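Local coordinates for protein GphF Dehydratase 1 (Archangium violaceum, PDB 6MBF) that probably dehydrates polyketide intermediates of gephyronic acid synthesis and shifts the resulting double bond, as a dehydratase domain of a polyketide synthase, at residues Arg94-Ser108 against Ser114-Ile128. Numbering follows the deposited sequence.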
loop_
_atom_site.group_PDB
_atom_site.type_symbol
_atom_site.label_atom_id
_atom_site.label_comp_id
_atom_site.label_asym_id
_atom_site.label_seq_id
_atom_site.Cartn_x
_atom_site.Cartn_y
_atom_site.Cartn_z
ATOM N N ARG A 94 -12.750 13.294 -5.688
ATOM C CA ARG A 94 -13.006 12.323 -6.745
ATOM C C ARG A 94 -11.741 11.520 -7.021
ATOM O O ARG A 94 -10.654 12.088 -7.123
ATOM C CB ARG A 94 -13.450 13.026 -8.026
ATOM C CG ARG A 94 -14.705 13.871 -7.893
ATOM C CD ARG A 94 -15.887 13.052 -7.404
ATOM N NE ARG A 94 -16.049 11.821 -8.170
ATOM C CZ ARG A 94 -16.735 11.729 -9.303
ATOM N NH1 ARG A 94 -17.329 12.801 -9.812
ATOM N NH2 ARG A 94 -16.826 10.563 -9.930
ATOM N N LEU A 95 -11.887 10.202 -7.137
ATOM C CA LEU A 95 -10.802 9.297 -7.495
ATOM C C LEU A 95 -11.126 8.624 -8.817
ATOM O O LEU A 95 -12.285 8.293 -9.085
ATOM C CB LEU A 95 -10.585 8.216 -6.441
ATOM C CG LEU A 95 -9.741 8.488 -5.206
ATOM C CD1 LEU A 95 -9.431 7.155 -4.549
ATOM C CD2 LEU A 95 -8.465 9.226 -5.560
ATOM N N ARG A 96 -10.099 8.403 -9.633
ATOM C CA ARG A 96 -10.291 7.812 -10.950
ATOM C C ARG A 96 -9.129 6.886 -11.257
ATOM O O ARG A 96 -7.973 7.277 -11.096
ATOM C CB ARG A 96 -10.390 8.898 -12.027
ATOM C CG ARG A 96 -10.561 8.389 -13.453
ATOM C CD ARG A 96 -10.539 9.547 -14.452
ATOM N NE ARG A 96 -9.188 10.073 -14.651
ATOM C CZ ARG A 96 -8.904 11.215 -15.272
ATOM N NH1 ARG A 96 -9.879 11.973 -15.763
ATOM N NH2 ARG A 96 -7.647 11.604 -15.398
ATOM N N LEU A 97 -9.435 5.663 -11.682
ATOM C CA LEU A 97 -8.440 4.776 -12.270
ATOM C C LEU A 97 -8.845 4.546 -13.716
ATOM O O LEU A 97 -9.955 4.077 -13.985
ATOM C CB LEU A 97 -8.332 3.452 -11.511
ATOM C CG LEU A 97 -7.224 2.494 -11.984
ATOM C CD1 LEU A 97 -6.747 1.603 -10.821
ATOM C CD2 LEU A 97 -7.647 1.605 -13.174
ATOM N N ARG A 98 -7.951 4.874 -14.637
ATOM C CA ARG A 98 -8.179 4.638 -16.050
ATOM C C ARG A 98 -7.131 3.660 -16.560
ATOM O O ARG A 98 -6.000 3.620 -16.068
ATOM C CB ARG A 98 -8.145 5.947 -16.852
ATOM C CG ARG A 98 -6.790 6.602 -16.957
ATOM C CD ARG A 98 -6.898 7.981 -17.603
ATOM N NE ARG A 98 -5.582 8.531 -17.925
ATOM C CZ ARG A 98 -5.386 9.789 -18.303
ATOM N NH1 ARG A 98 -6.419 10.612 -18.395
ATOM N NH2 ARG A 98 -4.163 10.224 -18.580
ATOM N N SER A 99 -7.518 2.869 -17.550
ATOM C CA SER A 99 -6.672 1.795 -18.037
ATOM C C SER A 99 -6.833 1.674 -19.542
ATOM O O SER A 99 -7.934 1.847 -20.070
ATOM C CB SER A 99 -7.034 0.462 -17.369
ATOM O OG SER A 99 -6.188 -0.579 -17.817
ATOM N N GLU A 100 -5.726 1.409 -20.224
ATOM C CA GLU A 100 -5.768 0.971 -21.612
ATOM C C GLU A 100 -4.671 -0.060 -21.794
ATOM O O GLU A 100 -3.548 0.130 -21.313
ATOM C CB GLU A 100 -5.618 2.131 -22.606
ATOM C CG GLU A 100 -4.427 3.025 -22.401
ATOM C CD GLU A 100 -4.296 4.060 -23.507
ATOM O OE1 GLU A 100 -3.186 4.198 -24.061
ATOM O OE2 GLU A 100 -5.306 4.723 -23.834
ATOM N N ASP A 101 -5.013 -1.166 -22.447
ATOM C CA ASP A 101 -4.119 -2.319 -22.559
ATOM C C ASP A 101 -3.774 -2.742 -21.132
ATOM O O ASP A 101 -4.688 -2.931 -20.315
ATOM C CB ASP A 101 -2.941 -1.960 -23.450
ATOM C CG ASP A 101 -3.365 -1.632 -24.867
ATOM O OD1 ASP A 101 -4.317 -2.273 -25.361
ATOM O OD2 ASP A 101 -2.751 -0.735 -25.482
ATOM N N GLU A 102 -2.502 -2.879 -20.775
ATOM C CA GLU A 102 -2.140 -3.325 -19.439
ATOM C C GLU A 102 -1.762 -2.180 -18.514
ATOM O O GLU A 102 -1.363 -2.431 -17.376
ATOM C CB GLU A 102 -0.982 -4.330 -19.511
ATOM C CG GLU A 102 0.418 -3.712 -19.596
ATOM C CD GLU A 102 0.687 -2.995 -20.912
ATOM O OE1 GLU A 102 -0.196 -3.006 -21.799
ATOM O OE2 GLU A 102 1.791 -2.421 -21.059
ATOM N N ARG A 103 -1.884 -0.925 -18.950
ATOM C CA ARG A 103 -1.379 0.210 -18.180
ATOM C C ARG A 103 -2.511 0.978 -17.500
ATOM O O ARG A 103 -3.561 1.221 -18.102
ATOM C CB ARG A 103 -0.588 1.162 -19.079
ATOM C CG ARG A 103 0.385 0.474 -20.024
ATOM C CD ARG A 103 1.089 1.494 -20.906
ATOM N NE ARG A 103 0.271 2.690 -21.094
ATOM C CZ ARG A 103 -0.635 2.837 -22.055
ATOM N NH1 ARG A 103 -0.841 1.864 -22.933
ATOM N NH2 ARG A 103 -1.331 3.960 -22.140
ATOM N N PHE A 104 -2.276 1.390 -16.251
ATOM C CA PHE A 104 -3.268 2.106 -15.464
ATOM C C PHE A 104 -2.687 3.428 -14.976
ATOM O O PHE A 104 -1.467 3.608 -14.873
ATOM C CB PHE A 104 -3.778 1.278 -14.272
ATOM C CG PHE A 104 -2.799 1.186 -13.132
ATOM C CD1 PHE A 104 -2.816 2.122 -12.104
ATOM C CD2 PHE A 104 -1.869 0.158 -13.081
ATOM C CE1 PHE A 104 -1.912 2.040 -11.059
ATOM C CE2 PHE A 104 -0.966 0.069 -12.036
ATOM C CZ PHE A 104 -0.984 1.017 -11.027
ATOM N N GLU A 105 -3.593 4.362 -14.699
ATOM C CA GLU A 105 -3.262 5.632 -14.071
ATOM C C GLU A 105 -4.324 5.964 -13.036
ATOM O O GLU A 105 -5.514 5.707 -13.247
ATOM C CB GLU A 105 -3.185 6.783 -15.079
ATOM C CG GLU A 105 -2.139 6.654 -16.154
ATOM C CD GLU A 105 -2.121 7.888 -17.034
ATOM O OE1 GLU A 105 -2.866 7.915 -18.032
ATOM O OE2 GLU A 105 -1.390 8.845 -16.700
ATOM N N ILE A 106 -3.895 6.554 -11.926
ATOM C CA ILE A 106 -4.793 6.969 -10.859
ATOM C C ILE A 106 -4.664 8.475 -10.685
ATOM O O ILE A 106 -3.553 8.993 -10.504
ATOM C CB ILE A 106 -4.494 6.218 -9.549
ATOM C CG1 ILE A 106 -4.701 4.713 -9.765
ATOM C CG2 ILE A 106 -5.358 6.756 -8.407
ATOM C CD1 ILE A 106 -4.442 3.860 -8.503
ATOM N N HIS A 107 -5.798 9.170 -10.766
ATOM C CA HIS A 107 -5.885 10.619 -10.641
ATOM C C HIS A 107 -6.939 10.981 -9.604
ATOM O O HIS A 107 -7.843 10.194 -9.305
ATOM C CB HIS A 107 -6.286 11.301 -11.961
ATOM C CG HIS A 107 -5.234 11.286 -13.026
ATOM N ND1 HIS A 107 -4.910 10.155 -13.747
ATOM C CD2 HIS A 107 -4.473 12.286 -13.532
ATOM C CE1 HIS A 107 -3.979 10.455 -14.636
ATOM N NE2 HIS A 107 -3.695 11.741 -14.527
ATOM N N SER A 108 -6.840 12.199 -9.074
ATOM C CA SER A 108 -7.881 12.751 -8.218
ATOM C C SER A 108 -8.283 14.127 -8.721
ATOM O O SER A 108 -7.543 14.787 -9.458
ATOM C CB SER A 108 -7.439 12.869 -6.749
ATOM O OG SER A 108 -6.501 13.923 -6.582
ATOM N N SER A 114 -14.440 18.193 -11.491
ATOM C CA SER A 114 -14.073 16.870 -11.987
ATOM C C SER A 114 -14.462 16.631 -13.443
ATOM O O SER A 114 -14.159 15.559 -13.978
ATOM C CB SER A 114 -14.700 15.790 -11.102
ATOM O OG SER A 114 -16.110 15.803 -11.199
ATOM N N ASP A 115 -15.123 17.578 -14.103
ATOM C CA ASP A 115 -15.402 17.443 -15.526
ATOM C C ASP A 115 -14.406 18.206 -16.389
ATOM O O ASP A 115 -14.450 18.089 -17.618
ATOM C CB ASP A 115 -16.833 17.894 -15.839
ATOM C CG ASP A 115 -17.883 17.013 -15.174
ATOM O OD1 ASP A 115 -18.955 17.537 -14.800
ATOM O OD2 ASP A 115 -17.630 15.798 -15.010
ATOM N N ASP A 116 -13.508 18.972 -15.777
ATOM C CA ASP A 116 -12.404 19.612 -16.483
ATOM C C ASP A 116 -11.194 18.683 -16.430
ATOM O O ASP A 116 -10.608 18.470 -15.362
ATOM C CB ASP A 116 -12.091 20.974 -15.867
ATOM C CG ASP A 116 -10.825 21.596 -16.432
ATOM O OD1 ASP A 116 -10.176 22.387 -15.714
ATOM O OD2 ASP A 116 -10.470 21.281 -17.589
ATOM N N GLU A 117 -10.810 18.142 -17.590
ATOM C CA GLU A 117 -9.755 17.137 -17.629
ATOM C C GLU A 117 -8.443 17.665 -17.058
ATOM O O GLU A 117 -7.641 16.889 -16.525
ATOM C CB GLU A 117 -9.556 16.645 -19.065
ATOM C CG GLU A 117 -8.642 15.443 -19.176
ATOM C CD GLU A 117 -9.067 14.310 -18.261
ATOM O OE1 GLU A 117 -10.253 13.918 -18.314
ATOM O OE2 GLU A 117 -8.223 13.822 -17.478
ATOM N N SER A 118 -8.213 18.975 -17.135
ATOM C CA SER A 118 -6.992 19.559 -16.589
ATOM C C SER A 118 -7.046 19.743 -15.078
ATOM O O SER A 118 -6.045 20.156 -14.483
ATOM C CB SER A 118 -6.702 20.907 -17.256
ATOM O OG SER A 118 -7.591 21.905 -16.790
ATOM N N ALA A 119 -8.179 19.455 -14.444
ATOM C CA ALA A 119 -8.294 19.559 -12.997
ATOM C C ALA A 119 -7.889 18.278 -12.274
ATOM O O ALA A 119 -7.999 18.219 -11.047
ATOM C CB ALA A 119 -9.726 19.938 -12.605
ATOM N N TRP A 120 -7.416 17.264 -12.992
ATOM C CA TRP A 120 -7.071 15.981 -12.394
ATOM C C TRP A 120 -5.572 15.905 -12.140
ATOM O O TRP A 120 -4.769 16.173 -13.039
ATOM C CB TRP A 120 -7.512 14.830 -13.293
ATOM C CG TRP A 120 -8.992 14.645 -13.374
ATOM C CD1 TRP A 120 -9.850 15.268 -14.236
ATOM C CD2 TRP A 120 -9.793 13.767 -12.575
ATOM N NE1 TRP A 120 -11.134 14.838 -14.020
ATOM C CE2 TRP A 120 -11.129 13.913 -13.008
ATOM C CE3 TRP A 120 -9.515 12.872 -11.534
ATOM C CZ2 TRP A 120 -12.185 13.196 -12.439
ATOM C CZ3 TRP A 120 -10.563 12.159 -10.970
ATOM C CH2 TRP A 120 -11.883 12.324 -11.424
ATOM N N THR A 121 -5.200 15.524 -10.921
ATOM C CA THR A 121 -3.805 15.382 -10.528
ATOM C C THR A 121 -3.423 13.908 -10.567
ATOM O O THR A 121 -4.101 13.077 -9.956
ATOM C CB THR A 121 -3.573 15.938 -9.121
ATOM O OG1 THR A 121 -3.873 17.345 -9.100
ATOM C CG2 THR A 121 -2.132 15.701 -8.672
ATOM N N ARG A 122 -2.336 13.597 -11.268
ATOM C CA ARG A 122 -1.854 12.220 -11.380
ATOM C C ARG A 122 -1.128 11.813 -10.104
ATOM O O ARG A 122 -0.157 12.467 -9.702
ATOM C CB ARG A 122 -0.923 12.072 -12.584
ATOM C CG ARG A 122 -0.229 10.713 -12.639
ATOM C CD ARG A 122 0.763 10.617 -13.815
ATOM N NE ARG A 122 0.093 10.470 -15.100
ATOM C CZ ARG A 122 0.204 11.331 -16.108
ATOM N NH1 ARG A 122 0.970 12.408 -15.991
ATOM N NH2 ARG A 122 -0.448 11.111 -17.242
ATOM N N HIS A 123 -1.574 10.722 -9.478
ATOM C CA HIS A 123 -0.956 10.239 -8.247
ATOM C C HIS A 123 -0.138 8.975 -8.420
ATOM O O HIS A 123 0.924 8.859 -7.803
ATOM C CB HIS A 123 -2.024 10.001 -7.173
ATOM C CG HIS A 123 -2.760 11.243 -6.806
ATOM N ND1 HIS A 123 -2.140 12.316 -6.204
ATOM C CD2 HIS A 123 -4.046 11.609 -7.004
ATOM C CE1 HIS A 123 -3.019 13.288 -6.038
ATOM N NE2 HIS A 123 -4.186 12.880 -6.506
ATOM N N ALA A 124 -0.580 8.026 -9.247
ATOM C CA ALA A 124 0.153 6.768 -9.364
ATOM C C ALA A 124 -0.148 6.123 -10.707
ATOM O O ALA A 124 -1.255 6.243 -11.234
ATOM C CB ALA A 124 -0.193 5.792 -8.232
ATOM N N THR A 125 0.854 5.429 -11.242
ATOM C CA THR A 125 0.749 4.740 -12.525
ATOM C C THR A 125 1.514 3.423 -12.468
ATOM O O THR A 125 2.421 3.241 -11.650
ATOM C CB THR A 125 1.311 5.580 -13.674
ATOM O OG1 THR A 125 2.709 5.804 -13.448
ATOM C CG2 THR A 125 0.601 6.933 -13.766
ATOM N N GLY A 126 1.159 2.515 -13.372
ATOM C CA GLY A 126 1.861 1.246 -13.471
ATOM C C GLY A 126 1.174 0.342 -14.475
ATOM O O GLY A 126 0.402 0.806 -15.320
ATOM N N ARG A 127 1.444 -0.953 -14.356
ATOM C CA ARG A 127 0.878 -1.952 -15.254
ATOM C C ARG A 127 0.229 -3.055 -14.435
ATOM O O ARG A 127 0.622 -3.307 -13.296
ATOM C CB ARG A 127 1.948 -2.542 -16.173
ATOM C CG ARG A 127 2.757 -1.497 -16.898
ATOM C CD ARG A 127 3.989 -2.113 -17.540
ATOM N NE ARG A 127 4.991 -1.097 -17.852
ATOM C CZ ARG A 127 4.976 -0.352 -18.952
ATOM N NH1 ARG A 127 4.006 -0.506 -19.843
ATOM N NH2 ARG A 127 5.924 0.548 -19.159
ATOM N N ILE A 128 -0.790 -3.691 -15.005
ATOM C CA ILE A 128 -1.493 -4.767 -14.316
ATOM C C ILE A 128 -1.454 -6.023 -15.176
ATOM O O ILE A 128 -1.369 -5.962 -16.408
ATOM C CB ILE A 128 -2.950 -4.399 -13.959
ATOM C CG1 ILE A 128 -3.675 -3.800 -15.168
ATOM C CG2 ILE A 128 -2.999 -3.444 -12.747
ATOM C CD1 ILE A 128 -5.164 -3.597 -14.933
HETATM O O HOH W 1 -8.824 10.744 -18.622
#
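Glu117 OE2 takes two bonds from the end of Arg96, 3.0 Å from NH1 and 3.1 Å from NH2, through its syn lone pair with carboxylate and guanidinium nearly coplanar. The same guanidinium lies flat on Trp120, its CZ 4.0 Å from the centroid of the five-membered ring, a cation-pi stack. It gets there because CG stands anti to the backbone N (chi1 179°) and the chain bends only at chi3.

Two arginines grip Glu105 side-on, Arg122 at OE2 and Arg98 at OE1, each through NE and NH2. With an alanine here, Arg122 and Arg98, whose NH2 atoms lie 4.0 Å apart, would probably face each other without the carboxylate that offsets their charges. His107 is sandwiched between Arg122 CA on one ring face and Arg96 NH2 on the other.

On the opposite face of the sheet Ser108 OG and His123 NE2 share a hydrogen bond of 2.5 Å, and Phe104 lays its ring over the backbone of Gly126. A classic beta bulge sets His123 and Ala124 against Ile106.

Strands 103-109 and 121-131 thus form an antiparallel hairpin of a HotDog-family dehydratase; Phe104, Ile106 and Ala124 rest on helix 52-65, and the hairpin lies between strand 93-100, with strand 23-30 beyond, and strand 73-81.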